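Local coordinates for protein xyloglucan-specific endo-beta-1,4-glucanase BoGH5A (Bacteroides ovatus, PDB 3ZMR) that cleaves the beta-1,4-glucan backbone of xyloglucan internally, with retention of anomeric configuration, releasing xyloglucan oligosaccharides, at residues Leu113-Leu118 / Arg330-Cys335; Val158-Ile163 / Lys202-Ala207; Met346-Asn351 / Thr399-Leu404; Asp418-Val423 / Ile459-Lys464. All coordinates share one frame; numbering follows the deposited sequence. Where two conformers were deposited one is given.

Interaction 1. Residues Leu113-Leu118 / Arg330-Cys335; sequences LTSMQL and RIFLEC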
loop_
_atom_site.group_PDB
_atom_site.type_symbol
_atom_site.label_atom_id
_atom_site.label_comp_id
_atom_site.label_asym_id
_atom_site.label_seq_id
_atom_site.Cartn_x
_atom_site.Cartn_y
_atom_site.Cartn_z
ATOM N N LEU A 113 -20.386 0.361 -1.782
ATOM C CA LEU A 113 -19.646 -0.870 -2.077
ATOM C C LEU A 113 -18.427 -0.948 -1.172
ATOM O O LEU A 113 -17.715 0.045 -1.018
ATOM C CB LEU A 113 -19.178 -0.859 -3.537
ATOM C CG LEU A 113 -20.252 -0.880 -4.624
ATOM C CD1 LEU A 113 -19.617 -0.678 -5.981
ATOM C CD2 LEU A 113 -21.027 -2.198 -4.547
ATOM N N THR A 114 -18.176 -2.113 -0.591
ATOM C CA THR A 114 -16.931 -2.334 0.121
ATOM C C THR A 114 -15.774 -2.315 -0.894
ATOM O O THR A 114 -15.986 -2.508 -2.085
ATOM C CB THR A 114 -16.892 -3.657 0.867
ATOM O OG1 THR A 114 -16.961 -4.693 -0.109
ATOM C CG2 THR A 114 -18.040 -3.769 1.860
ATOM N N SER A 115 -14.561 -2.068 -0.406
ATOM C CA SER A 115 -13.389 -2.187 -1.273
ATOM C C SER A 115 -13.347 -3.573 -1.921
ATOM O O SER A 115 -12.968 -3.714 -3.085
ATOM C CB SER A 115 -12.119 -1.841 -0.540
ATOM O OG SER A 115 -12.099 -0.461 -0.250
ATOM N N MET A 116 -13.704 -4.612 -1.161
ATOM C CA MET A 116 -13.728 -5.959 -1.746
ATOM C C MET A 116 -14.664 -6.026 -2.972
ATOM O O MET A 116 -14.342 -6.617 -4.017
ATOM C CB MET A 116 -14.093 -7.014 -0.690
ATOM C CG MET A 116 -14.013 -8.439 -1.219
ATOM S SD MET A 116 -12.354 -8.965 -1.760
ATOM C CE MET A 116 -11.604 -9.099 -0.183
ATOM N N GLN A 117 -15.863 -5.466 -2.830
ATOM C CA GLN A 117 -16.846 -5.461 -3.929
ATOM C C GLN A 117 -16.329 -4.637 -5.102
ATOM O O GLN A 117 -16.468 -5.011 -6.252
ATOM C CB GLN A 117 -18.182 -4.900 -3.444
ATOM C CG GLN A 117 -18.956 -5.841 -2.530
ATOM C CD GLN A 117 -20.217 -5.208 -1.996
ATOM O OE1 GLN A 117 -20.150 -4.183 -1.344
ATOM N NE2 GLN A 117 -21.377 -5.794 -2.316
ATOM N N LEU A 118 -15.688 -3.513 -4.796
ATOM C CA LEU A 118 -15.124 -2.670 -5.841
ATOM C C LEU A 118 -14.046 -3.455 -6.580
ATOM O O LEU A 118 -13.941 -3.354 -7.814
ATOM C CB LEU A 118 -14.568 -1.373 -5.263
ATOM C CG LEU A 118 -14.430 -0.254 -6.295
ATOM C CD1 LEU A 118 -15.744 0.459 -6.536
ATOM C CD2 LEU A 118 -13.364 0.757 -5.875
ATOM N N ARG A 330 -13.061 0.435 3.382
ATOM C CA ARG A 330 -12.691 1.291 2.248
ATOM C C ARG A 330 -11.170 1.356 2.057
ATOM O O ARG A 330 -10.639 2.370 1.551
ATOM C CB ARG A 330 -13.287 2.691 2.375
ATOM C CG ARG A 330 -14.813 2.764 2.296
ATOM C CD ARG A 330 -15.354 2.233 0.975
ATOM N NE ARG A 330 -16.791 2.492 0.783
ATOM C CZ ARG A 330 -17.771 1.768 1.329
ATOM N NH1 ARG A 330 -17.488 0.704 2.090
ATOM N NH2 ARG A 330 -19.038 2.095 1.077
ATOM N N ILE A 331 -10.489 0.271 2.432
ATOM C CA ILE A 331 -9.039 0.131 2.274
ATOM C C ILE A 331 -8.665 -1.159 1.535
ATOM O O ILE A 331 -9.168 -2.258 1.801
ATOM C CB ILE A 331 -8.289 0.198 3.621
ATOM C CG1 ILE A 331 -8.465 1.610 4.239
ATOM C CG2 ILE A 331 -6.791 -0.087 3.422
ATOM C CD1 ILE A 331 -7.895 1.833 5.606
ATOM N N PHE A 332 -7.766 -0.985 0.570
ATOM C CA PHE A 332 -7.080 -2.093 -0.121
ATOM C C PHE A 332 -5.639 -2.223 0.401
ATOM O O PHE A 332 -5.012 -1.204 0.730
ATOM C CB PHE A 332 -6.864 -1.779 -1.609
ATOM C CG PHE A 332 -8.082 -1.841 -2.495
ATOM C CD1 PHE A 332 -9.065 -0.856 -2.482
ATOM C CD2 PHE A 332 -8.169 -2.841 -3.461
ATOM C CE1 PHE A 332 -10.149 -0.910 -3.372
ATOM C CE2 PHE A 332 -9.233 -2.910 -4.343
ATOM C CZ PHE A 332 -10.234 -1.946 -4.315
ATOM N N LEU A 333 -5.099 -3.439 0.339
ATOM C CA LEU A 333 -3.656 -3.681 0.468
ATOM C C LEU A 333 -3.039 -3.739 -0.929
ATOM O O LEU A 333 -3.654 -4.271 -1.876
ATOM C CB LEU A 333 -3.410 -5.038 1.146
ATOM C CG LEU A 333 -1.967 -5.548 1.186
ATOM C CD1 LEU A 333 -1.115 -4.668 2.080
ATOM C CD2 LEU A 333 -1.946 -6.951 1.737
ATOM N N GLU A 334 -1.807 -3.220 -1.049
ATOM C CA GLU A 334 -1.002 -3.327 -2.274
ATOM C C GLU A 334 0.314 -4.064 -2.010
ATOM O O GLU A 334 1.059 -3.721 -1.099
ATOM C CB GLU A 334 -0.695 -1.944 -2.852
ATOM C CG GLU A 334 0.210 -1.962 -4.077
ATOM C CD GLU A 334 0.423 -0.615 -4.710
ATOM O OE1 GLU A 334 0.067 0.429 -4.074
ATOM O OE2 GLU A 334 0.970 -0.592 -5.858
ATOM N N CYS A 335 0.578 -5.050 -2.872
ATOM C CA CYS A 335 1.869 -5.696 -3.014
ATOM C C CYS A 335 2.287 -5.612 -4.476
ATOM O O CYS A 335 1.450 -5.390 -5.365
ATOM C CB CYS A 335 1.818 -7.169 -2.613
ATOM S SG CYS A 335 1.353 -7.456 -0.878
#

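Interaction 2. Residues Val158-Ile163 / Lys202-Ala207; sequences VLFEGI and KAALDA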
loop_
_atom_site.group_PDB
_atom_site.type_symbol
_atom_site.label_atom_id
_atom_site.label_comp_id
_atom_site.label_asym_id
_atom_site.label_seq_id
_atom_site.Cartn_x
_atom_site.Cartn_y
_atom_site.Cartn_z
ATOM N N VAL A 158 -5.960 9.262 -26.355
ATOM C CA VAL A 158 -5.957 8.067 -27.183
ATOM C C VAL A 158 -5.268 6.891 -26.479
ATOM O O VAL A 158 -5.640 5.722 -26.695
ATOM C CB VAL A 158 -5.360 8.285 -28.602
ATOM C CG1 VAL A 158 -6.238 9.261 -29.391
ATOM C CG2 VAL A 158 -3.929 8.742 -28.545
ATOM N N LEU A 159 -4.262 7.162 -25.641
ATOM C CA LEU A 159 -3.641 6.075 -24.872
ATOM C C LEU A 159 -4.662 5.429 -23.930
ATOM O O LEU A 159 -4.817 4.218 -23.885
ATOM C CB LEU A 159 -2.454 6.601 -24.038
ATOM C CG LEU A 159 -1.834 5.588 -23.075
ATOM C CD1 LEU A 159 -1.335 4.365 -23.861
ATOM C CD2 LEU A 159 -0.730 6.245 -22.246
ATOM N N PHE A 160 -5.356 6.266 -23.159
ATOM C CA PHE A 160 -6.336 5.723 -22.203
ATOM C C PHE A 160 -7.487 5.024 -22.891
ATOM O O PHE A 160 -7.955 4.001 -22.401
ATOM C CB PHE A 160 -6.829 6.805 -21.237
ATOM C CG PHE A 160 -5.737 7.306 -20.322
ATOM C CD1 PHE A 160 -5.051 6.414 -19.480
ATOM C CD2 PHE A 160 -5.372 8.660 -20.294
ATOM C CE1 PHE A 160 -4.057 6.862 -18.627
ATOM C CE2 PHE A 160 -4.364 9.100 -19.444
ATOM C CZ PHE A 160 -3.716 8.214 -18.610
ATOM N N GLU A 161 -7.927 5.560 -24.032
ATOM C CA GLU A 161 -8.943 4.892 -24.832
ATOM C C GLU A 161 -8.478 3.529 -25.355
ATOM O O GLU A 161 -9.235 2.565 -25.372
ATOM C CB GLU A 161 -9.413 5.782 -25.986
ATOM C CG GLU A 161 -10.224 6.965 -25.496
ATOM C CD GLU A 161 -10.652 7.908 -26.579
ATOM O OE1 GLU A 161 -10.018 7.935 -27.664
ATOM O OE2 GLU A 161 -11.624 8.651 -26.309
ATOM N N GLY A 162 -7.205 3.448 -25.727
ATOM C CA GLY A 162 -6.645 2.179 -26.207
ATOM C C GLY A 162 -6.558 1.146 -25.105
ATOM O O GLY A 162 -6.825 -0.045 -25.302
ATOM N N ILE A 163 -6.153 1.600 -23.913
ATOM C CA ILE A 163 -6.107 0.725 -22.726
ATOM C C ILE A 163 -7.484 0.125 -22.444
ATOM O O ILE A 163 -7.632 -1.103 -22.259
ATOM C CB ILE A 163 -5.512 1.473 -21.512
ATOM C CG1 ILE A 163 -4.007 1.725 -21.720
ATOM C CG2 ILE A 163 -5.775 0.733 -20.190
ATOM C CD1 ILE A 163 -3.454 2.756 -20.744
ATOM N N LYS A 202 -8.187 13.019 -15.400
ATOM C CA LYS A 202 -9.459 13.299 -16.051
ATOM C C LYS A 202 -9.604 12.516 -17.381
ATOM O O LYS A 202 -10.647 11.900 -17.680
ATOM C CB LYS A 202 -9.627 14.809 -16.278
ATOM C CG LYS A 202 -10.983 15.203 -16.814
ATOM C CD LYS A 202 -11.123 16.709 -17.023
ATOM C CE LYS A 202 -12.565 17.062 -17.369
ATOM N NZ LYS A 202 -13.100 16.320 -18.549
ATOM N N ALA A 203 -8.540 12.519 -18.189
ATOM C CA ALA A 203 -8.567 11.767 -19.470
ATOM C C ALA A 203 -8.787 10.261 -19.244
ATOM O O ALA A 203 -9.558 9.620 -19.940
ATOM C CB ALA A 203 -7.276 12.009 -20.233
ATOM N N ALA A 204 -8.126 9.720 -18.217
ATOM C CA ALA A 204 -8.259 8.290 -17.914
ATOM C C ALA A 204 -9.690 7.970 -17.440
ATOM O O ALA A 204 -10.304 6.974 -17.830
ATOM C CB ALA A 204 -7.242 7.879 -16.873
ATOM N N LEU A 205 -10.204 8.805 -16.552
ATOM C CA LEU A 205 -11.561 8.616 -16.070
ATOM C C LEU A 205 -12.599 8.739 -17.197
ATOM O O LEU A 205 -13.565 7.976 -17.277
ATOM C CB LEU A 205 -11.870 9.630 -14.970
ATOM C CG LEU A 205 -11.161 9.385 -13.619
ATOM C CD1 LEU A 205 -11.331 10.615 -12.737
ATOM C CD2 LEU A 205 -11.615 8.134 -12.887
ATOM N N ASP A 206 -12.409 9.749 -18.036
ATOM C CA ASP A 206 -13.326 9.962 -19.170
ATOM C C ASP A 206 -13.332 8.791 -20.174
ATOM O O ASP A 206 -14.328 8.542 -20.844
ATOM C CB ASP A 206 -13.053 11.280 -19.891
ATOM C CG ASP A 206 -13.372 12.528 -19.040
ATOM O OD1 ASP A 206 -14.028 12.428 -17.991
ATOM O OD2 ASP A 206 -12.966 13.635 -19.454
ATOM N N ALA A 207 -12.204 8.077 -20.258
ATOM C CA ALA A 207 -12.078 6.866 -21.064
ATOM C C ALA A 207 -12.755 5.651 -20.466
ATOM O O ALA A 207 -12.833 4.609 -21.082
ATOM C CB ALA A 207 -10.608 6.574 -21.357
#

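Interaction 3. Residues Met346-Asn351 / Thr399-Leu404; sequences MPNDEN and TLRDQL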
loop_
_atom_site.group_PDB
_atom_site.type_symbol
_atom_site.label_atom_id
_atom_site.label_comp_id
_atom_site.label_asym_id
_atom_site.label_seq_id
_atom_site.Cartn_x
_atom_site.Cartn_y
_atom_site.Cartn_z
ATOM N N MET A 346 15.809 -8.625 -13.672
ATOM C CA MET A 346 17.284 -8.545 -13.511
ATOM C C MET A 346 17.864 -7.937 -14.797
ATOM O O MET A 346 17.424 -8.295 -15.904
ATOM C CB MET A 346 17.877 -9.915 -13.289
ATOM C CG MET A 346 19.405 -9.961 -13.333
ATOM S SD MET A 346 20.065 -11.592 -12.947
ATOM C CE MET A 346 19.964 -11.555 -11.164
ATOM N N PRO A 347 18.797 -6.977 -14.662
ATOM C CA PRO A 347 19.389 -6.330 -15.829
ATOM C C PRO A 347 20.101 -7.288 -16.784
ATOM O O PRO A 347 20.557 -8.380 -16.398
ATOM C CB PRO A 347 20.380 -5.315 -15.229
ATOM C CG PRO A 347 19.893 -5.041 -13.855
ATOM C CD PRO A 347 19.195 -6.303 -13.403
ATOM N N ASN A 348 20.186 -6.843 -18.039
ATOM C CA ASN A 348 20.766 -7.636 -19.113
ATOM C C ASN A 348 22.258 -7.875 -18.954
ATOM O O ASN A 348 22.810 -8.790 -19.567
ATOM C CB ASN A 348 20.465 -6.990 -20.469
ATOM C CG ASN A 348 19.026 -7.181 -20.896
ATOM O OD1 ASN A 348 18.525 -8.294 -20.903
ATOM N ND2 ASN A 348 18.368 -6.099 -21.275
ATOM N N ASP A 349 22.919 -7.037 -18.159
ATOM C CA ASP A 349 24.368 -7.205 -17.896
ATOM C C ASP A 349 24.689 -8.071 -16.657
ATOM O O ASP A 349 25.836 -8.153 -16.196
ATOM C CB ASP A 349 25.080 -5.848 -17.850
ATOM C CG ASP A 349 24.743 -5.026 -16.622
ATOM O OD1 ASP A 349 23.763 -5.344 -15.909
ATOM O OD2 ASP A 349 25.472 -4.036 -16.390
ATOM N N GLU A 350 23.643 -8.680 -16.107
ATOM C CA GLU A 350 23.749 -9.612 -14.996
ATOM C C GLU A 350 23.331 -10.993 -15.498
ATOM O O GLU A 350 22.996 -11.155 -16.671
ATOM C CB GLU A 350 22.903 -9.139 -13.806
ATOM C CG GLU A 350 23.477 -7.887 -13.155
ATOM C CD GLU A 350 22.628 -7.339 -12.021
ATOM O OE1 GLU A 350 21.967 -8.119 -11.307
ATOM O OE2 GLU A 350 22.632 -6.111 -11.856
ATOM N N ASN A 351 23.331 -11.977 -14.608
ATOM C CA ASN A 351 23.156 -13.375 -14.978
ATOM C C ASN A 351 21.693 -13.753 -15.094
ATOM O O ASN A 351 21.190 -14.596 -14.345
ATOM C CB ASN A 351 23.829 -14.282 -13.934
ATOM C CG ASN A 351 23.824 -15.739 -14.347
ATOM O OD1 ASN A 351 23.996 -16.053 -15.531
ATOM N ND2 ASN A 351 23.644 -16.642 -13.377
ATOM N N THR A 399 10.512 -8.039 -18.219
ATOM C CA THR A 399 11.088 -7.251 -19.322
ATOM C C THR A 399 11.114 -8.077 -20.614
ATOM O O THR A 399 10.948 -9.298 -20.601
ATOM C CB THR A 399 12.489 -6.735 -18.963
ATOM O OG1 THR A 399 12.900 -5.741 -19.923
ATOM C CG2 THR A 399 13.485 -7.904 -18.908
ATOM N N LEU A 400 11.315 -7.382 -21.730
ATOM C CA LEU A 400 11.488 -8.046 -23.014
ATOM C C LEU A 400 12.916 -7.790 -23.485
ATOM O O LEU A 400 13.321 -6.665 -23.745
ATOM C CB LEU A 400 10.437 -7.587 -24.027
ATOM C CG LEU A 400 10.236 -8.461 -25.274
ATOM C CD1 LEU A 400 8.906 -8.130 -25.969
ATOM C CD2 LEU A 400 11.424 -8.325 -26.238
ATOM N N ARG A 401 13.676 -8.884 -23.538
ATOM C CA ARG A 401 15.104 -8.874 -23.831
ATOM C C ARG A 401 15.333 -8.957 -25.354
ATOM O O ARG A 401 15.605 -10.022 -25.927
ATOM C CB ARG A 401 15.809 -9.986 -23.040
ATOM C CG ARG A 401 15.543 -9.901 -21.541
ATOM C CD ARG A 401 16.370 -10.883 -20.745
ATOM N NE ARG A 401 15.883 -10.949 -19.363
ATOM C CZ ARG A 401 16.290 -10.157 -18.375
ATOM N NH1 ARG A 401 17.216 -9.218 -18.554
ATOM N NH2 ARG A 401 15.726 -10.315 -17.176
ATOM N N ASP A 402 15.176 -7.798 -25.983
ATOM C CA ASP A 402 15.111 -7.678 -27.439
ATOM C C ASP A 402 16.446 -7.836 -28.146
ATOM O O ASP A 402 16.481 -7.874 -29.371
ATOM C CB ASP A 402 14.399 -6.383 -27.891
ATOM C CG ASP A 402 15.198 -5.115 -27.618
ATOM O OD1 ASP A 402 15.998 -5.051 -26.675
ATOM O OD2 ASP A 402 14.945 -4.105 -28.307
ATOM N N GLN A 403 17.503 -7.962 -27.365
ATOM C CA GLN A 403 18.839 -8.253 -27.886
ATOM C C GLN A 403 19.078 -9.698 -28.204
ATOM O O GLN A 403 20.065 -10.025 -28.895
ATOM C CB GLN A 403 19.932 -7.755 -26.926
ATOM C CG GLN A 403 20.269 -8.681 -25.749
ATOM C CD GLN A 403 19.297 -8.570 -24.566
ATOM O OE1 GLN A 403 18.218 -7.964 -24.662
ATOM N NE2 GLN A 403 19.673 -9.172 -23.457
ATOM N N LEU A 404 18.247 -10.564 -27.646
ATOM C CA LEU A 404 18.308 -12.004 -27.939
ATOM C C LEU A 404 17.910 -12.282 -29.381
ATOM O O LEU A 404 17.186 -11.502 -29.996
ATOM C CB LEU A 404 17.435 -12.807 -26.981
ATOM C CG LEU A 404 17.817 -12.626 -25.498
ATOM C CD1 LEU A 404 16.881 -13.471 -24.656
ATOM C CD2 LEU A 404 19.281 -12.977 -25.215
HETATM O O HOH W 1 15.331 -5.604 -21.311
HETATM O O HOH W 2 16.575 -5.651 -23.803
#

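Interaction 4. Residues Asp418-Val423 / Ile459-Lys464; sequences DYIEYV and IAAIMK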
loop_
_atom_site.group_PDB
_atom_site.type_symbol
_atom_site.label_atom_id
_atom_site.label_comp_id
_atom_site.label_asym_id
_atom_site.label_seq_id
_atom_site.Cartn_x
_atom_site.Cartn_y
_atom_site.Cartn_z
ATOM N N ASP A 418 3.791 -17.021 -21.292
ATOM C CA ASP A 418 3.397 -18.125 -20.397
ATOM C C ASP A 418 3.360 -17.596 -18.950
ATOM O O ASP A 418 2.435 -17.873 -18.181
ATOM C CB ASP A 418 4.378 -19.312 -20.515
ATOM C CG ASP A 418 4.245 -20.066 -21.824
ATOM O OD1 ASP A 418 3.253 -19.850 -22.592
ATOM O OD2 ASP A 418 5.152 -20.893 -22.065
ATOM N N TYR A 419 4.392 -16.847 -18.588
ATOM C CA TYR A 419 4.547 -16.284 -17.243
ATOM C C TYR A 419 3.407 -15.283 -16.926
ATOM O O TYR A 419 2.761 -15.351 -15.889
ATOM C CB TYR A 419 5.918 -15.574 -17.105
ATOM C CG TYR A 419 6.096 -14.859 -15.792
ATOM C CD1 TYR A 419 6.564 -15.527 -14.682
ATOM C CD2 TYR A 419 5.781 -13.519 -15.672
ATOM C CE1 TYR A 419 6.700 -14.905 -13.466
ATOM C CE2 TYR A 419 5.963 -12.855 -14.465
ATOM C CZ TYR A 419 6.424 -13.547 -13.361
ATOM O OH TYR A 419 6.538 -12.904 -12.127
ATOM N N ILE A 420 3.186 -14.366 -17.837
ATOM C CA ILE A 420 2.135 -13.370 -17.730
ATOM C C ILE A 420 0.782 -14.018 -17.530
ATOM O O ILE A 420 0.022 -13.656 -16.605
ATOM C CB ILE A 420 2.117 -12.417 -18.961
ATOM C CG1 ILE A 420 3.338 -11.485 -18.934
ATOM C CG2 ILE A 420 0.835 -11.586 -18.992
ATOM C CD1 ILE A 420 3.597 -10.734 -20.226
ATOM N N GLU A 421 0.438 -14.970 -18.386
ATOM C CA GLU A 421 -0.831 -15.675 -18.270
ATOM C C GLU A 421 -0.940 -16.358 -16.918
ATOM O O GLU A 421 -1.999 -16.320 -16.288
ATOM C CB GLU A 421 -0.960 -16.713 -19.383
ATOM C CG GLU A 421 -2.266 -17.491 -19.350
ATOM C CD GLU A 421 -2.280 -18.712 -20.257
ATOM O OE1 GLU A 421 -1.621 -18.694 -21.332
ATOM O OE2 GLU A 421 -2.993 -19.678 -19.901
ATOM N N TYR A 422 0.149 -16.976 -16.478
ATOM C CA TYR A 422 0.137 -17.771 -15.237
ATOM C C TYR A 422 -0.063 -16.839 -14.026
ATOM O O TYR A 422 -0.879 -17.114 -13.116
ATOM C CB TYR A 422 1.396 -18.628 -15.044
ATOM C CG TYR A 422 1.199 -19.664 -13.960
ATOM C CD1 TYR A 422 0.537 -20.857 -14.225
ATOM C CD2 TYR A 422 1.600 -19.411 -12.658
ATOM C CE1 TYR A 422 0.307 -21.767 -13.217
ATOM C CE2 TYR A 422 1.379 -20.309 -11.645
ATOM C CZ TYR A 422 0.733 -21.486 -11.923
ATOM O OH TYR A 422 0.509 -22.390 -10.906
ATOM N N VAL A 423 0.673 -15.746 -13.993
ATOM C CA VAL A 423 0.518 -14.785 -12.889
ATOM C C VAL A 423 -0.932 -14.260 -12.843
ATOM O O VAL A 423 -1.559 -14.218 -11.782
ATOM C CB VAL A 423 1.528 -13.637 -12.984
ATOM C CG1 VAL A 423 1.162 -12.503 -12.024
ATOM C CG2 VAL A 423 2.917 -14.198 -12.719
ATOM N N ILE A 459 -0.765 -8.746 -24.573
ATOM C CA ILE A 459 -2.134 -8.354 -24.206
ATOM C C ILE A 459 -3.008 -9.603 -24.186
ATOM O O ILE A 459 -3.798 -9.837 -23.237
ATOM C CB ILE A 459 -2.726 -7.282 -25.128
ATOM C CG1 ILE A 459 -1.922 -5.976 -25.014
ATOM C CG2 ILE A 459 -4.200 -7.064 -24.797
ATOM C CD1 ILE A 459 -2.245 -4.956 -26.080
ATOM N N ALA A 460 -2.901 -10.414 -25.237
ATOM C CA ALA A 460 -3.698 -11.651 -25.333
ATOM C C ALA A 460 -3.394 -12.623 -24.185
ATOM O O ALA A 460 -4.304 -13.318 -23.693
ATOM C CB ALA A 460 -3.507 -12.330 -26.677
ATOM N N ALA A 461 -2.137 -12.684 -23.729
ATOM C CA ALA A 461 -1.759 -13.544 -22.601
ATOM C C ALA A 461 -2.488 -13.111 -21.312
ATOM O O ALA A 461 -2.973 -13.927 -20.526
ATOM C CB ALA A 461 -0.261 -13.508 -22.386
ATOM N N ILE A 462 -2.549 -11.802 -21.097
ATOM C CA ILE A 462 -3.270 -11.252 -19.954
ATOM C C ILE A 462 -4.759 -11.610 -20.072
ATOM O O ILE A 462 -5.361 -12.094 -19.094
ATOM C CB ILE A 462 -3.094 -9.726 -19.829
ATOM C CG1 ILE A 462 -1.645 -9.378 -19.518
ATOM C CG2 ILE A 462 -4.027 -9.139 -18.768
ATOM C CD1 ILE A 462 -1.330 -7.900 -19.636
ATOM N N MET A 463 -5.351 -11.405 -21.244
ATOM C CA MET A 463 -6.784 -11.648 -21.388
ATOM C C MET A 463 -7.104 -13.146 -21.244
ATOM O O MET A 463 -8.144 -13.520 -20.722
ATOM C CB MET A 463 -7.284 -11.101 -22.715
ATOM C CG MET A 463 -7.172 -9.596 -22.821
ATOM S SD MET A 463 -8.005 -8.675 -21.502
ATOM C CE MET A 463 -6.906 -7.285 -21.262
ATOM N N LYS A 464 -6.186 -13.998 -21.682
ATOM C CA LYS A 464 -6.332 -15.458 -21.543
ATOM C C LYS A 464 -6.312 -15.803 -20.055
ATOM O O LYS A 464 -7.123 -16.609 -19.565
ATOM C CB LYS A 464 -5.224 -16.203 -22.285
ATOM C CG LYS A 464 -5.384 -17.726 -22.241
ATOM C CD LYS A 464 -4.503 -18.414 -23.266
ATOM C CE LYS A 464 -4.402 -19.917 -22.997
ATOM N NZ LYS A 464 -3.144 -20.512 -23.559
HETATM O O HOH W 3 -3.257 -22.170 -20.687
#

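Interaction 1. Residues Leu113-Leu118 / Arg330-Cys335
Arg330 sets CG beside its backbone N (chi1 -66°) and bends at chi2 (-60°) to place CD; the guanidinium beyond lies against Leu113 O. The contact belongs to the (beta/alpha)8 barrel of this family 5 hydrolase: the start of helix 115-122, just ahead of the first barrel strand, meets the N-terminal end of the sixth, 331-337. Leu113 O stands 2.9 Å from Arg330 CZ, above the centre of the guanidinium plane, with the three nitrogens around it, an approach the positive charge probably favours, although the angles are too poor for a hydrogen bond. Arg330 is modelled in two conformers, and this contact holds for the one described.

Thr114 caps the helix. Its OG1 accepts from Gln117 N at 3.0 Å, while Gln117 OE1 accepts from Thr114 N in return, on a lone pair in the amide plane; together they form a capping box. Ser115 comes next. Its OG, beside the backbone N (chi1 -69°), rests 3.1 Å from Arg330 C and is hydrogen-bonded to His303 ND1, with a weaker bond to Asn329 O. Ser115 CB touches Phe332 CE1 at 3.6 Å, and Ser115 O approaches Phe332 CZ at 3.5 Å. Ser119 and Met122, further along the helix, also touch this ring. At its edge, near the ring plane, Leu118 CD2 lies 4.4 Å from Phe332 CE1.

Interaction 2. Residues Val158-Ile163 / Lys202-Ala207
Phe160 begins its contact at CB, which meets the methyl of Ala207 at 3.8 Å (CB to CB). One bond further out, Phe160 CG sits 3.6 Å from Ala204 CA. There the ring divides. Phe160 CD1 runs past the methyl of Ala204, 3.7 Å from its CB, whereas Phe160 CD2 lies 3.6 Å from Ala204 N and 3.9 Å from Ala203 CB, the latter approaching obliquely. CE1, CE2 and CZ at the tip of Phe160 all remain close to the same Ala204 methyl. That carbon stands over the middle of the ring, 3.6 Å from the centroid and only 8° off the ring normal, a CH-pi contact made face-on.

The two helices, 157-165 and 191-206, are neighbours on the outside of the (beta/alpha)8 barrel, following its first and second strands. Phe160 also reaches Val171 and Ile173 of strand 170-173, and Ala204 touches Val171 and Val211, so the ring fills the space where helix 191-206 meets strand 170-173. An alanine in place of Phe160 would keep the CB contact with Ala207, but would probably leave the Ala204 methyl without its aromatic face and open a gap between helices and strand. Toward the surface, Ala207 CB packs 3.9 Å from Glu161 N and rests beside Glu161 CG, while the carboxylate of Glu161 pairs through OE2 with Lys157.

Interaction 3. Residues Met346-Asn351 / Thr399-Leu404
Arg401 grips Met346 O with two nitrogens of its guanidinium end, NH1 at 2.8 Å and NH2 at 2.9 Å, and so ties together two loops of the (beta/alpha)8 barrel, one beyond strand 331-337 and the short helix 341-344, the other after strand 391-396. The oxygen lies in the guanidinium plane; NH1 comes nearly along the C=O axis and NH2 on a lone pair. NH1 of Arg401 also donates to Asn348 OD1 (2.8 Å), this time from above the amide plane, the two flat groups standing 86° apart. Gln403, reaching tip to tip, adds a weak bond from its NE2 to the same Asn348 OD1 at 2.9 Å.

In the next shell Thr399 CG2 lies over the centre of one guanidinium face, 3.6 Å above its plane, and Phe343 O takes a further bond from NH2. The backbone of Arg401 is the centre of an inverse gamma turn, and its N bonds to His412 NE2. Asn348 sits in a type I turn, Pro347 to Glu350, and its ND2 donates to one water and weakly to a second. The first lies 3.1 Å from Asn348 ND2 and 2.8 Å from Thr399 OG1.

Interaction 4. Residues Asp418-Val423 / Ile459-Lys464
Glu421 presents a carboxylate that Lys464 crosses obliquely: CE of the lysine stands off the carboxylate plane, 3.4 Å from Glu421 OE2. The salt bridge itself runs from Lys464 NZ to Glu421 OE1, a long, weak hydrogen bond of 3.3 Å. A water donates to Glu421 OE2 at 2.6 Å and bonds weakly to Lys464 NZ, closing a small bridge. The Tyr419 ring, turned away from this contact, meets Trp356 edge-to-face.

Deeper in, Ile420 holds CG2 anti to its backbone N and presses it to 3.4 Å from Ile462 CG1, tighter than ordinary van der Waals packing; Ala461 CB is beside it. Glu421 CA makes a C-H...O contact with Ala461 O at 3.6 Å. An alanine in place of Glu421 would keep CB near that carbonyl but would probably leave Lys464 NZ without its charge partner and free the lysine to swing.

The segment axes approach to 7.7 Å and cross at -29°, running the same general way. Ile420 and Ile462 both touch Tyr436, and Ile462 also Tyr396: helices 406-429 and 456-471 are the outer pair that follows the seventh and eighth strands of the (beta/alpha)8 barrel.

In the fold
All four contacts belong to the catalytic barrel, at different points around it. Interaction 1 lies at the N-terminal end of the sixth strand, away from the annotated sites; interactions 2 and 4 pair helices on the outside of the barrel, their centres 22 Å apart and their nearest atoms about 6 Å. Interaction 3 lies near the bound glycan: the side chain of Asn348 is about 8 Å from a bound xylose and that of Arg401 about 12 Å from that of the substrate-binding Trp437. Its nearest atoms are about 7 Å from interaction 4, and helix 406-429 begins just beyond its second loop. In interaction 4, Ile462 lies about 12 Å from Glu395, the inferred nucleophile (side chain to side chain).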